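Local coordinates for hypothetical protein PH0822 (Pyrococcus horikoshii, PDB 2YX6) that is of unknown function but binds ADP and belongs to the dinitrogenase iron-molybdenum cofactor biosynthesis family, at residues V3-E8 and G93-V98; F27-I32 and H62-V67; E41-P46 and P56-D61; R75-F80 and V87-Y92. One frame throughout, in Å; residues are numbered along the deposited sequence.

Interaction 1: residues V3-E8 and G93-V98; sequences VAIPAE and GRISDV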
loop_
_atom_site.group_PDB
_atom_site.type_symbol
_atom_site.label_atom_id
_atom_site.label_comp_id
_atom_site.label_asym_id
_atom_site.label_seq_id
_atom_site.Cartn_x
_atom_site.Cartn_y
_atom_site.Cartn_z
ATOM N N VAL A 3 9.747 -0.268 3.543
ATOM C CA VAL A 3 8.842 -1.400 3.464
ATOM C C VAL A 3 9.147 -2.356 4.599
ATOM O O VAL A 3 10.312 -2.686 4.843
ATOM C CB VAL A 3 8.975 -2.078 2.108
ATOM C CG1 VAL A 3 7.993 -3.291 1.987
ATOM C CG2 VAL A 3 8.769 -1.004 0.999
ATOM N N ALA A 4 8.079 -2.780 5.275
ATOM C CA ALA A 4 8.087 -3.701 6.416
ATOM C C ALA A 4 7.592 -5.106 5.985
ATOM O O ALA A 4 6.605 -5.204 5.304
ATOM C CB ALA A 4 7.130 -3.160 7.479
ATOM N N ILE A 5 8.248 -6.154 6.451
ATOM C CA ILE A 5 7.936 -7.514 6.067
ATOM C C ILE A 5 8.064 -8.436 7.286
ATOM O O ILE A 5 9.105 -8.492 7.891
ATOM C CB ILE A 5 8.840 -8.043 4.918
ATOM C CG1 ILE A 5 8.723 -7.176 3.659
ATOM C CG2 ILE A 5 8.476 -9.523 4.601
ATOM C CD1 ILE A 5 9.812 -6.403 3.484
ATOM N N PRO A 6 6.990 -9.199 7.610
ATOM C CA PRO A 6 7.073 -10.131 8.756
ATOM C C PRO A 6 7.953 -11.323 8.377
ATOM O O PRO A 6 7.793 -11.866 7.259
ATOM C CB PRO A 6 5.615 -10.575 8.981
ATOM C CG PRO A 6 4.958 -10.523 7.590
ATOM C CD PRO A 6 5.706 -9.303 6.882
ATOM N N ALA A 7 8.909 -11.692 9.242
ATOM C CA ALA A 7 9.847 -12.761 8.919
ATOM C C ALA A 7 9.556 -13.967 9.765
ATOM O O ALA A 7 9.149 -13.831 10.925
ATOM C CB ALA A 7 11.272 -12.315 9.161
ATOM N N GLU A 8 9.817 -15.140 9.195
ATOM C CA GLU A 8 9.611 -16.401 9.876
ATOM C C GLU A 8 10.760 -16.728 10.881
ATOM O O GLU A 8 10.577 -17.419 11.886
ATOM C CB GLU A 8 9.457 -17.489 8.811
ATOM C CG GLU A 8 9.284 -18.895 9.354
ATOM C CD GLU A 8 9.424 -19.966 8.269
ATOM O OE1 GLU A 8 8.874 -19.786 7.154
ATOM O OE2 GLU A 8 10.104 -20.994 8.530
ATOM N N GLY A 93 7.589 -16.364 0.184
ATOM C CA GLY A 93 8.899 -16.718 -0.322
ATOM C C GLY A 93 10.021 -16.003 0.404
ATOM O O GLY A 93 9.783 -15.334 1.444
ATOM N N ARG A 94 11.224 -16.066 -0.193
ATOM C CA ARG A 94 12.414 -15.492 0.464
ATOM C C ARG A 94 12.278 -14.010 0.359
ATOM O O ARG A 94 11.956 -13.477 -0.700
ATOM C CB ARG A 94 13.708 -15.854 -0.250
ATOM C CG ARG A 94 14.938 -15.811 0.604
ATOM C CD ARG A 94 16.051 -16.252 -0.263
ATOM N NE ARG A 94 17.381 -16.402 0.332
ATOM C CZ ARG A 94 17.832 -17.419 1.070
ATOM N NH1 ARG A 94 17.052 -18.442 1.464
ATOM N NH2 ARG A 94 19.110 -17.401 1.445
ATOM N N ILE A 95 12.629 -13.333 1.422
ATOM C CA ILE A 95 12.367 -11.910 1.463
ATOM C C ILE A 95 13.228 -11.184 0.450
ATOM O O ILE A 95 12.755 -10.262 -0.225
ATOM C CB ILE A 95 12.484 -11.371 2.893
ATOM C CG1 ILE A 95 11.262 -11.882 3.710
ATOM C CG2 ILE A 95 12.639 -9.838 2.819
ATOM C CD1 ILE A 95 11.306 -11.673 5.333
ATOM N N SER A 96 14.451 -11.649 0.242
ATOM C CA SER A 96 15.327 -11.058 -0.807
ATOM C C SER A 96 14.658 -11.084 -2.190
ATOM O O SER A 96 14.760 -10.121 -2.938
ATOM C CB SER A 96 16.686 -11.778 -0.876
ATOM O OG SER A 96 16.524 -13.142 -1.312
ATOM N N ASP A 97 13.990 -12.196 -2.520
ATOM C CA ASP A 97 13.299 -12.359 -3.807
ATOM C C ASP A 97 12.081 -11.475 -3.916
ATOM O O ASP A 97 11.785 -10.922 -4.962
ATOM C CB ASP A 97 12.868 -13.793 -4.029
ATOM C CG ASP A 97 14.028 -14.745 -4.319
ATOM O OD1 ASP A 97 15.171 -14.284 -4.462
ATOM O OD2 ASP A 97 13.793 -15.982 -4.352
ATOM N N VAL A 98 11.356 -11.357 -2.818
ATOM C CA VAL A 98 10.186 -10.498 -2.725
ATOM C C VAL A 98 10.529 -9.023 -2.998
ATOM O O VAL A 98 9.821 -8.367 -3.732
ATOM C CB VAL A 98 9.535 -10.661 -1.363
ATOM C CG1 VAL A 98 8.538 -9.523 -1.105
ATOM C CG2 VAL A 98 8.891 -12.047 -1.246
#
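Ile-95 meets Ile-5 and Ala-7 through methyl and methylene groups, and the flat groups play little part. The one flat group that reaches across is the Pro-6 carbonyl, its O 4.0 Å from Ile-95 CD1. The guanidinium of Arg-94 takes no part in the contact with residues 3-8; Ser-96 OG lies at its edge and in its plane. The centre of the contact is aliphatic: Ile-5 CG2 is 3.6 Å from Ile-95 CD1 and 3.8 Å from Ile-95 CG1. The two side chains slide past each other in opposite directions, each lying alongside the other. Ile-95 is drawn out, with chi2 at 169°, which carries CD1 past Ile-5 to within 3.9 Å of Ala-7 CB. On Ile-5 the branch that touches is CG2, set opposite the backbone N by a chi1 of -59°, while CG1 stands beside that N. The Ile-5 side chain leaves the strand toward the helix and that of Pro-6 leaves away from it, as alternation along strand 2-7 requires. On the helix side, Arg-94 is the N-cap residue, and its O accepts from Val-98 N at 3.1 Å, so Ile-95 stands in the first turn of helix 95-103. Val-28, on the adjacent strand 26-33, also touches Ile-95. Helix 95-103 thus covers one face of the central sheet, consistent with the three-layer, ribonuclease H-like fold of this family. With all four touching residues buried and only hydrocarbon side chains meeting, the join probably rests mainly on dispersion and the exclusion of water.

Interaction 2: residues F27-I32 and H62-V67; sequences FVFVDI and HGAKIV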
loop_
_atom_site.group_PDB
_atom_site.type_symbol
_atom_site.label_atom_id
_atom_site.label_comp_id
_atom_site.label_asym_id
_atom_site.label_seq_id
_atom_site.Cartn_x
_atom_site.Cartn_y
_atom_site.Cartn_z
ATOM N N PHE A 27 10.690 -8.787 12.127
ATOM C CA PHE A 27 10.253 -7.969 11.018
ATOM C C PHE A 27 11.496 -7.485 10.337
ATOM O O PHE A 27 12.497 -7.182 10.988
ATOM C CB PHE A 27 9.424 -6.777 11.474
ATOM C CG PHE A 27 7.941 -7.067 11.530
ATOM C CD1 PHE A 27 7.108 -6.720 10.457
ATOM C CD2 PHE A 27 7.398 -7.776 12.592
ATOM C CE1 PHE A 27 5.753 -7.029 10.488
ATOM C CE2 PHE A 27 6.022 -8.107 12.615
ATOM C CZ PHE A 27 5.227 -7.718 11.601
ATOM N N VAL A 28 11.406 -7.355 9.029
ATOM C CA VAL A 28 12.466 -6.747 8.211
ATOM C C VAL A 28 11.976 -5.439 7.585
ATOM O O VAL A 28 10.932 -5.394 6.980
ATOM C CB VAL A 28 12.866 -7.743 7.071
ATOM C CG1 VAL A 28 13.923 -7.163 6.139
ATOM C CG2 VAL A 28 13.287 -9.068 7.637
ATOM N N PHE A 29 12.748 -4.373 7.739
ATOM C CA PHE A 29 12.435 -3.027 7.257
ATOM C C PHE A 29 13.439 -2.759 6.158
ATOM O O PHE A 29 14.658 -2.859 6.367
ATOM C CB PHE A 29 12.565 -1.987 8.399
ATOM C CG PHE A 29 11.565 -2.167 9.459
ATOM C CD1 PHE A 29 10.298 -1.612 9.318
ATOM C CD2 PHE A 29 11.819 -2.984 10.543
ATOM C CE1 PHE A 29 9.313 -1.798 10.302
ATOM C CE2 PHE A 29 10.824 -3.183 11.542
ATOM C CZ PHE A 29 9.586 -2.549 11.413
ATOM N N VAL A 30 12.933 -2.453 4.984
ATOM C CA VAL A 30 13.826 -2.290 3.843
ATOM C C VAL A 30 13.641 -0.912 3.260
ATOM O O VAL A 30 12.493 -0.556 2.828
ATOM C CB VAL A 30 13.489 -3.294 2.694
ATOM C CG1 VAL A 30 14.502 -3.036 1.521
ATOM C CG2 VAL A 30 13.579 -4.761 3.203
ATOM N N ASP A 31 14.731 -0.141 3.207
ATOM C CA ASP A 31 14.701 1.151 2.580
ATOM C C ASP A 31 15.017 1.087 1.112
ATOM O O ASP A 31 16.123 0.683 0.717
ATOM C CB ASP A 31 15.697 2.097 3.220
ATOM C CG ASP A 31 15.230 2.559 4.545
ATOM O OD1 ASP A 31 14.980 1.698 5.406
ATOM O OD2 ASP A 31 15.132 3.785 4.717
ATOM N N ILE A 32 14.050 1.508 0.308
ATOM C CA ILE A 32 14.184 1.376 -1.146
ATOM C C ILE A 32 14.253 2.793 -1.746
ATOM O O ILE A 32 13.457 3.688 -1.404
ATOM C CB ILE A 32 13.074 0.465 -1.727
ATOM C CG1 ILE A 32 13.321 -0.947 -1.202
ATOM C CG2 ILE A 32 13.117 0.441 -3.293
ATOM C CD1 ILE A 32 12.175 -1.971 -1.382
ATOM N N HIS A 62 8.382 2.594 13.300
ATOM C CA HIS A 62 9.586 2.332 12.528
ATOM C C HIS A 62 9.651 2.967 11.149
ATOM O O HIS A 62 10.592 2.740 10.413
ATOM C CB HIS A 62 9.822 0.837 12.465
ATOM C CG HIS A 62 10.442 0.296 13.723
ATOM N ND1 HIS A 62 9.714 0.080 14.874
ATOM C CD2 HIS A 62 11.729 -0.021 14.023
ATOM C CE1 HIS A 62 10.515 -0.389 15.819
ATOM N NE2 HIS A 62 11.743 -0.458 15.328
ATOM N N GLY A 63 8.701 3.809 10.822
ATOM C CA GLY A 63 8.766 4.592 9.575
ATOM C C GLY A 63 8.263 3.852 8.352
ATOM O O GLY A 63 8.410 4.353 7.255
ATOM N N ALA A 64 7.689 2.641 8.518
ATOM C CA ALA A 64 7.334 1.846 7.318
ATOM C C ALA A 64 6.020 2.386 6.795
ATOM O O ALA A 64 5.118 2.703 7.586
ATOM C CB ALA A 64 7.246 0.408 7.641
ATOM N N LYS A 65 5.908 2.557 5.477
ATOM C CA LYS A 65 4.662 3.079 4.925
ATOM C C LYS A 65 3.979 2.005 4.098
ATOM O O LYS A 65 2.823 2.134 3.735
ATOM C CB LYS A 65 4.946 4.314 4.045
ATOM C CG LYS A 65 5.696 5.448 4.804
ATOM C CD LYS A 65 5.197 6.827 4.353
ATOM C CE LYS A 65 3.763 7.049 4.786
ATOM N NZ LYS A 65 3.680 6.844 6.274
ATOM N N ILE A 66 4.703 0.924 3.832
ATOM C CA ILE A 66 4.111 -0.235 3.159
ATOM C C ILE A 66 4.462 -1.514 3.914
ATOM O O ILE A 66 5.542 -1.675 4.402
ATOM C CB ILE A 66 4.598 -0.362 1.684
ATOM C CG1 ILE A 66 4.192 0.888 0.915
ATOM C CG2 ILE A 66 4.024 -1.658 1.031
ATOM C CD1 ILE A 66 4.326 0.763 -0.590
ATOM N N VAL A 67 3.509 -2.421 4.010
ATOM C CA VAL A 67 3.725 -3.728 4.638
ATOM C C VAL A 67 3.421 -4.809 3.604
ATOM O O VAL A 67 2.327 -4.794 2.992
ATOM C CB VAL A 67 2.785 -3.882 5.848
ATOM C CG1 VAL A 67 2.856 -5.295 6.412
ATOM C CG2 VAL A 67 3.084 -2.811 6.893
#
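Phe-29 and Ala-64 set the register, their CA atoms 7.1 Å apart. Residues 27-32 are beta strand throughout. The other segment begins at His-62, the first residue to leave helical angles after helix 54-61, turns through Gly-63 at a positive phi of 84°, and enters strand 66-68. Phe-29 carries the side-chain contact. His-62 CB sits over one face of its ring, 3.4 Å from Phe-29 CE1, and the imidazole continues from there as an offset stack, with centroids 4.9 Å apart and planes inclined by only 16°. Ala-64 approaches differently: its CB lies at the ring edge, near the ring plane, 4.0 Å from Phe-29 CD1. A chi1 of -66° turns the Phe-29 ring beside its own backbone N and into this corner. The imidazole is held at its edge by a hydrogen bond from ND1 to Phe-58 O, nearly in the ring plane, which fixes its rotation against the phenyl face. An alanine in place of Phe-29 would remove the ring and is likely to leave the imidazole without its stacking partner and a gap beside Ala-64. Ile-59 and Ala-4 also touch Phe-29. The loop from helix 54-61 into strand 66-68 thus closes over a residue two strands away, across strand 2-7, in a mixed sheet of order 3-2-1-4-5, consistent with the ribonuclease H-like fold.

Interaction 3: residues E41-P46 and P56-D61; sequences EVVEVP and PNFIKD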
loop_
_atom_site.group_PDB
_atom_site.type_symbol
_atom_site.label_atom_id
_atom_site.label_comp_id
_atom_site.label_asym_id
_atom_site.label_seq_id
_atom_site.Cartn_x
_atom_site.Cartn_y
_atom_site.Cartn_z
ATOM N N GLU A 41 17.013 -3.628 7.870
ATOM C CA GLU A 41 17.008 -3.545 9.319
ATOM C C GLU A 41 16.185 -4.703 9.789
ATOM O O GLU A 41 15.046 -4.865 9.362
ATOM C CB GLU A 41 16.475 -2.174 9.775
ATOM C CG GLU A 41 16.009 -2.110 11.231
ATOM C CD GLU A 41 16.687 -1.010 12.062
ATOM O OE1 GLU A 41 16.589 -1.095 13.322
ATOM O OE2 GLU A 41 17.344 -0.071 11.495
ATOM N N VAL A 42 16.779 -5.517 10.666
ATOM C CA VAL A 42 16.180 -6.750 11.118
ATOM C C VAL A 42 15.952 -6.647 12.628
ATOM O O VAL A 42 16.909 -6.713 13.401
ATOM C CB VAL A 42 17.114 -7.895 10.870
ATOM C CG1 VAL A 42 16.459 -9.139 11.280
ATOM C CG2 VAL A 42 17.512 -7.954 9.362
ATOM N N VAL A 43 14.719 -6.398 13.047
ATOM C CA VAL A 43 14.462 -6.255 14.518
ATOM C C VAL A 43 13.453 -7.279 15.011
ATOM O O VAL A 43 12.798 -7.956 14.203
ATOM C CB VAL A 43 14.067 -4.832 14.896
ATOM C CG1 VAL A 43 15.219 -3.823 14.553
ATOM C CG2 VAL A 43 12.857 -4.464 14.153
ATOM N N GLU A 44 13.336 -7.438 16.327
ATOM C CA GLU A 44 12.337 -8.355 16.834
ATOM C C GLU A 44 11.138 -7.647 17.399
ATOM O O GLU A 44 11.168 -6.439 17.669
ATOM C CB GLU A 44 12.927 -9.444 17.753
ATOM C CG GLU A 44 13.955 -8.984 18.725
ATOM C CD GLU A 44 14.294 -10.090 19.770
ATOM O OE1 GLU A 44 15.460 -10.602 19.806
ATOM O OE2 GLU A 44 13.368 -10.480 20.547
ATOM N N VAL A 45 10.032 -8.361 17.478
ATOM C CA VAL A 45 8.806 -7.761 18.008
ATOM C C VAL A 45 8.811 -7.921 19.532
ATOM O O VAL A 45 9.183 -8.994 20.051
ATOM C CB VAL A 45 7.497 -8.407 17.419
ATOM C CG1 VAL A 45 6.319 -7.492 17.660
ATOM C CG2 VAL A 45 7.613 -8.623 15.906
ATOM N N PRO A 46 8.432 -6.853 20.251
ATOM C CA PRO A 46 8.123 -6.865 21.702
ATOM C C PRO A 46 7.068 -7.908 22.189
ATOM O O PRO A 46 6.133 -8.237 21.448
ATOM C CB PRO A 46 7.646 -5.433 21.960
ATOM C CG PRO A 46 8.347 -4.617 20.866
ATOM C CD PRO A 46 8.341 -5.501 19.669
ATOM N N PRO A 56 0.621 -2.669 14.458
ATOM C CA PRO A 56 0.591 -1.543 13.519
ATOM C C PRO A 56 1.356 -0.330 13.957
ATOM O O PRO A 56 2.019 0.343 13.143
ATOM C CB PRO A 56 -0.895 -1.227 13.418
ATOM C CG PRO A 56 -1.529 -2.620 13.545
ATOM C CD PRO A 56 -0.753 -3.181 14.714
ATOM N N ASN A 57 1.263 -0.049 15.251
ATOM C CA ASN A 57 1.908 1.109 15.813
ATOM C C ASN A 57 3.382 0.834 15.830
ATOM O O ASN A 57 4.159 1.705 15.592
ATOM C CB ASN A 57 1.382 1.374 17.235
ATOM C CG ASN A 57 0.103 2.258 17.255
ATOM O OD1 ASN A 57 -0.153 3.067 16.348
ATOM N ND2 ASN A 57 -0.641 2.158 18.338
ATOM N N PHE A 58 3.759 -0.388 16.120
ATOM C CA PHE A 58 5.161 -0.805 16.017
ATOM C C PHE A 58 5.712 -0.484 14.636
ATOM O O PHE A 58 6.733 0.190 14.499
ATOM C CB PHE A 58 5.232 -2.305 16.299
ATOM C CG PHE A 58 6.584 -2.891 16.125
ATOM C CD1 PHE A 58 7.573 -2.617 17.018
ATOM C CD2 PHE A 58 6.883 -3.672 15.003
ATOM C CE1 PHE A 58 8.856 -3.146 16.850
ATOM C CE2 PHE A 58 8.136 -4.189 14.824
ATOM C CZ PHE A 58 9.141 -3.923 15.767
ATOM N N ILE A 59 4.983 -0.913 13.598
ATOM C CA ILE A 59 5.398 -0.654 12.199
ATOM C C ILE A 59 5.479 0.855 11.873
ATOM O O ILE A 59 6.514 1.334 11.422
ATOM C CB ILE A 59 4.505 -1.478 11.228
ATOM C CG1 ILE A 59 4.694 -2.962 11.511
ATOM C CG2 ILE A 59 4.814 -1.170 9.807
ATOM C CD1 ILE A 59 6.194 -3.418 11.376
ATOM N N LYS A 60 4.419 1.613 12.156
ATOM C CA LYS A 60 4.394 3.058 11.983
ATOM C C LYS A 60 5.550 3.750 12.709
ATOM O O LYS A 60 6.238 4.577 12.143
ATOM C CB LYS A 60 3.064 3.627 12.454
ATOM C CG LYS A 60 2.817 5.086 11.937
ATOM C CD LYS A 60 1.584 5.718 12.577
ATOM C CE LYS A 60 1.284 7.155 12.106
ATOM N NZ LYS A 60 0.296 7.886 13.033
ATOM N N ASP A 61 5.804 3.335 13.952
ATOM C CA ASP A 61 6.906 3.895 14.744
ATOM C C ASP A 61 8.278 3.642 14.114
ATOM O O ASP A 61 9.212 4.369 14.379
ATOM C CB ASP A 61 6.889 3.348 16.161
ATOM C CG ASP A 61 5.629 3.786 16.951
ATOM O OD1 ASP A 61 5.033 4.838 16.596
ATOM O OD2 ASP A 61 5.235 3.043 17.906
#
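Phe-58 makes every close contact of helix segment 56-61 with residues 41-46, and most of these are apolar. Pro-46 CD comes within 3.7 Å of Phe-58 CE1, approaching obliquely to the ring. Val-43 is placed otherwise: its CG2 lies at the ring edge, near the plane, 4.1 Å from Phe-58 CZ. Phe-58 reaches across because CG stands opposite its backbone N, chi1 175°, which throws the ring out from the helix toward the strand. Val-45 CA is more distant, and its side chain also packs on Phe-27 and Arg-25. The Phe-58 ring meets that of His-62 as well, their planes about 50° apart. The backbone adds a polar neighbour, Glu-44 O, 3.7 Å from Phe-58 CZ and oblique to the ring.

In a sheet whose strand order is consistent with the ribonuclease H-like fold, strand 36-44 is the outermost on its side within this chain, and helix 54-61 lies across one face. Phe-58 bridges the two at that margin, whereas its neighbour Ile-59 points inward to Phe-27 and Phe-29. An alanine in place of Phe-58 would strip away the ring and probably open a gap beside Val-43 and Pro-46, leaving them without their partner on the helix.

Hydrogen bonding is local in the helix, where Lys-60 N donates to Pro-56 O at 2.9 Å. The strand bonds to its neighbours: Val-43 pairs through its backbone with Phe-27 and, just past the strand, Val-45 with Arg-25. Lys-60 reaches toward the second subunit, where its NZ makes a weak hydrogen bond to Gly-105 O of that subunit.

Interaction 4: residues R75-F80 and V87-Y92; sequences RAIEYF and VVTGVY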
loop_
_atom_site.group_PDB
_atom_site.type_symbol
_atom_site.label_atom_id
_atom_site.label_comp_id
_atom_site.label_asym_id
_atom_site.label_seq_id
_atom_site.Cartn_x
_atom_site.Cartn_y
_atom_site.Cartn_z
ATOM N N ARG A 75 -9.133 -6.710 10.299
ATOM C CA ARG A 75 -9.016 -5.686 11.321
ATOM C C ARG A 75 -7.633 -5.033 11.341
ATOM O O ARG A 75 -7.561 -3.806 11.481
ATOM C CB ARG A 75 -9.314 -6.301 12.690
ATOM C CG ARG A 75 -9.406 -5.293 13.801
ATOM C CD ARG A 75 -10.593 -4.346 13.605
ATOM N NE ARG A 75 -10.447 -3.092 14.381
ATOM C CZ ARG A 75 -9.813 -1.984 13.957
ATOM N NH1 ARG A 75 -9.755 -0.904 14.743
ATOM N NH2 ARG A 75 -9.223 -1.940 12.770
ATOM N N ALA A 76 -6.568 -5.843 11.231
ATOM C CA ALA A 76 -5.157 -5.352 11.204
ATOM C C ALA A 76 -4.895 -4.459 9.987
ATOM O O ALA A 76 -4.296 -3.384 10.119
ATOM C CB ALA A 76 -4.133 -6.529 11.254
ATOM N N ILE A 77 -5.378 -4.900 8.815
ATOM C CA ILE A 77 -5.309 -4.150 7.554
ATOM C C ILE A 77 -6.003 -2.833 7.774
ATOM O O ILE A 77 -5.458 -1.799 7.477
ATOM C CB ILE A 77 -6.062 -4.885 6.329
ATOM C CG1 ILE A 77 -5.248 -6.077 5.796
ATOM C CG2 ILE A 77 -6.256 -3.923 5.155
ATOM C CD1 ILE A 77 -6.036 -7.087 4.930
ATOM N N GLU A 78 -7.227 -2.869 8.292
ATOM C CA GLU A 78 -7.956 -1.597 8.482
ATOM C C GLU A 78 -7.221 -0.633 9.456
ATOM O O GLU A 78 -7.112 0.588 9.220
ATOM C CB GLU A 78 -9.368 -1.888 8.988
ATOM C CG GLU A 78 -10.249 -2.452 7.912
ATOM C CD GLU A 78 -11.533 -3.018 8.485
ATOM O OE1 GLU A 78 -11.607 -3.223 9.704
ATOM O OE2 GLU A 78 -12.473 -3.245 7.719
ATOM N N TYR A 79 -6.674 -1.210 10.510
ATOM C CA TYR A 79 -5.924 -0.454 11.492
ATOM C C TYR A 79 -4.669 0.187 10.813
ATOM O O TYR A 79 -4.381 1.349 11.028
ATOM C CB TYR A 79 -5.576 -1.347 12.693
ATOM C CG TYR A 79 -5.261 -0.576 13.944
ATOM C CD1 TYR A 79 -6.056 -0.702 15.072
ATOM C CD2 TYR A 79 -4.178 0.302 13.997
ATOM C CE1 TYR A 79 -5.782 0.028 16.251
ATOM C CE2 TYR A 79 -3.867 1.019 15.159
ATOM C CZ TYR A 79 -4.686 0.885 16.281
ATOM O OH TYR A 79 -4.395 1.594 17.442
ATOM N N PHE A 80 -4.017 -0.560 9.916
ATOM C CA PHE A 80 -2.863 -0.086 9.160
ATOM C C PHE A 80 -3.276 1.085 8.284
ATOM O O PHE A 80 -2.629 2.153 8.258
ATOM C CB PHE A 80 -2.247 -1.204 8.306
ATOM C CG PHE A 80 -1.145 -2.007 8.991
ATOM C CD1 PHE A 80 -1.290 -3.376 9.205
ATOM C CD2 PHE A 80 0.015 -1.407 9.419
ATOM C CE1 PHE A 80 -0.304 -4.107 9.820
ATOM C CE2 PHE A 80 1.033 -2.122 10.032
ATOM C CZ PHE A 80 0.888 -3.461 10.253
ATOM N N VAL A 87 -1.117 -2.134 2.867
ATOM C CA VAL A 87 -0.730 -3.507 3.153
ATOM C C VAL A 87 -0.873 -4.284 1.834
ATOM O O VAL A 87 -1.888 -4.112 1.137
ATOM C CB VAL A 87 -1.677 -4.138 4.280
ATOM C CG1 VAL A 87 -1.386 -5.704 4.554
ATOM C CG2 VAL A 87 -1.637 -3.357 5.584
ATOM N N VAL A 88 0.087 -5.149 1.513
ATOM C CA VAL A 88 -0.038 -6.094 0.398
ATOM C C VAL A 88 -0.120 -7.516 0.983
ATOM O O VAL A 88 0.733 -7.890 1.816
ATOM C CB VAL A 88 1.190 -6.022 -0.590
ATOM C CG1 VAL A 88 0.979 -7.016 -1.784
ATOM C CG2 VAL A 88 1.369 -4.606 -1.100
ATOM N N THR A 89 -1.178 -8.254 0.601
ATOM C CA THR A 89 -1.426 -9.621 1.090
ATOM C C THR A 89 -1.123 -10.616 0.006
ATOM O O THR A 89 -1.011 -10.239 -1.145
ATOM C CB THR A 89 -2.904 -9.814 1.522
ATOM O OG1 THR A 89 -3.770 -9.649 0.384
ATOM C CG2 THR A 89 -3.269 -8.801 2.604
ATOM N N GLY A 90 -0.942 -11.887 0.388
ATOM C CA GLY A 90 -0.586 -12.956 -0.580
ATOM C C GLY A 90 0.883 -13.091 -0.998
ATOM O O GLY A 90 1.214 -13.868 -1.863
ATOM N N VAL A 91 1.770 -12.359 -0.341
ATOM C CA VAL A 91 3.203 -12.390 -0.653
ATOM C C VAL A 91 3.856 -13.532 0.115
ATOM O O VAL A 91 3.664 -13.681 1.298
ATOM C CB VAL A 91 3.876 -11.017 -0.307
ATOM C CG1 VAL A 91 5.299 -11.001 -0.755
ATOM C CG2 VAL A 91 3.102 -9.866 -0.965
ATOM N N TYR A 92 4.661 -14.346 -0.552
ATOM C CA TYR A 92 5.375 -15.451 0.118
ATOM C C TYR A 92 6.739 -15.587 -0.493
ATOM O O TYR A 92 6.989 -15.055 -1.589
ATOM C CB TYR A 92 4.621 -16.764 -0.130
ATOM C CG TYR A 92 4.458 -17.050 -1.586
ATOM C CD1 TYR A 92 3.457 -16.450 -2.311
ATOM C CD2 TYR A 92 5.321 -17.913 -2.252
ATOM C CE1 TYR A 92 3.307 -16.714 -3.649
ATOM C CE2 TYR A 92 5.178 -18.172 -3.622
ATOM C CZ TYR A 92 4.163 -17.577 -4.286
ATOM O OH TYR A 92 4.006 -17.762 -5.626
#
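Val-87 receives both helix residues that touch it, one on each methyl, and these apolar contacts form the bulk of the join. Its CG2 sits against Phe-80, 3.5 Å from Phe-80 CB and 3.6 Å from Phe-80 CD1, meeting the root of the ring obliquely. Its CG1, opposite the backbone N at a chi1 of 175°, meets Ile-77 CG1 at 4.1 Å. Farther along, Ile-77 CD1 reaches Thr-89 CG2 at 4.0 Å; the two side chains cross at about a right angle, and the threonine presents its methyl rather than its hydroxyl to the helix.

Helix 74-82 is the crossover of a beta-alpha-beta unit that runs from strand 66-68 to strand 86-88, and Ile-77 and Phe-80, three residues apart, mark the side of it that rests on the second strand. Val-87 is an ADP-binding residue in this protein, and Asn-81, another, has its side chain about 4 Å from that of Ile-77.

Backbone hydrogen bonds hold each element in shape. Phe-80 N donates to Ala-76 O at 2.8 Å within the helix, and Val-88 pairs with Val-67 and Thr-69 across the sheet.

In the fold
All four contacts hang on one mixed sheet, but on different faces and edges. Interaction 1 covers one face with helix 95-103; interactions 2 and 3 lie on the other, where Phe-29 CZ packs on Ile-59 CD1 at 3.5 Å, the centres of the two contacts about 9 Å apart. Strand pairing welds them: Val-3 O to Val-30 N at 2.6 Å joins interactions 1 and 2, and Val-67 O to Val-88 N at 2.7 Å joins interactions 2 and 4. Helices 54-61 and 74-82 meet where Pro-56 CA touches Phe-80 CE2 at 3.6 Å. Interaction 4 holds ADP-binding Val-87; the side chains of Pro-6 and Ala-64 lie about 8 and 10 Å from its side chain, while interaction 3 is remote.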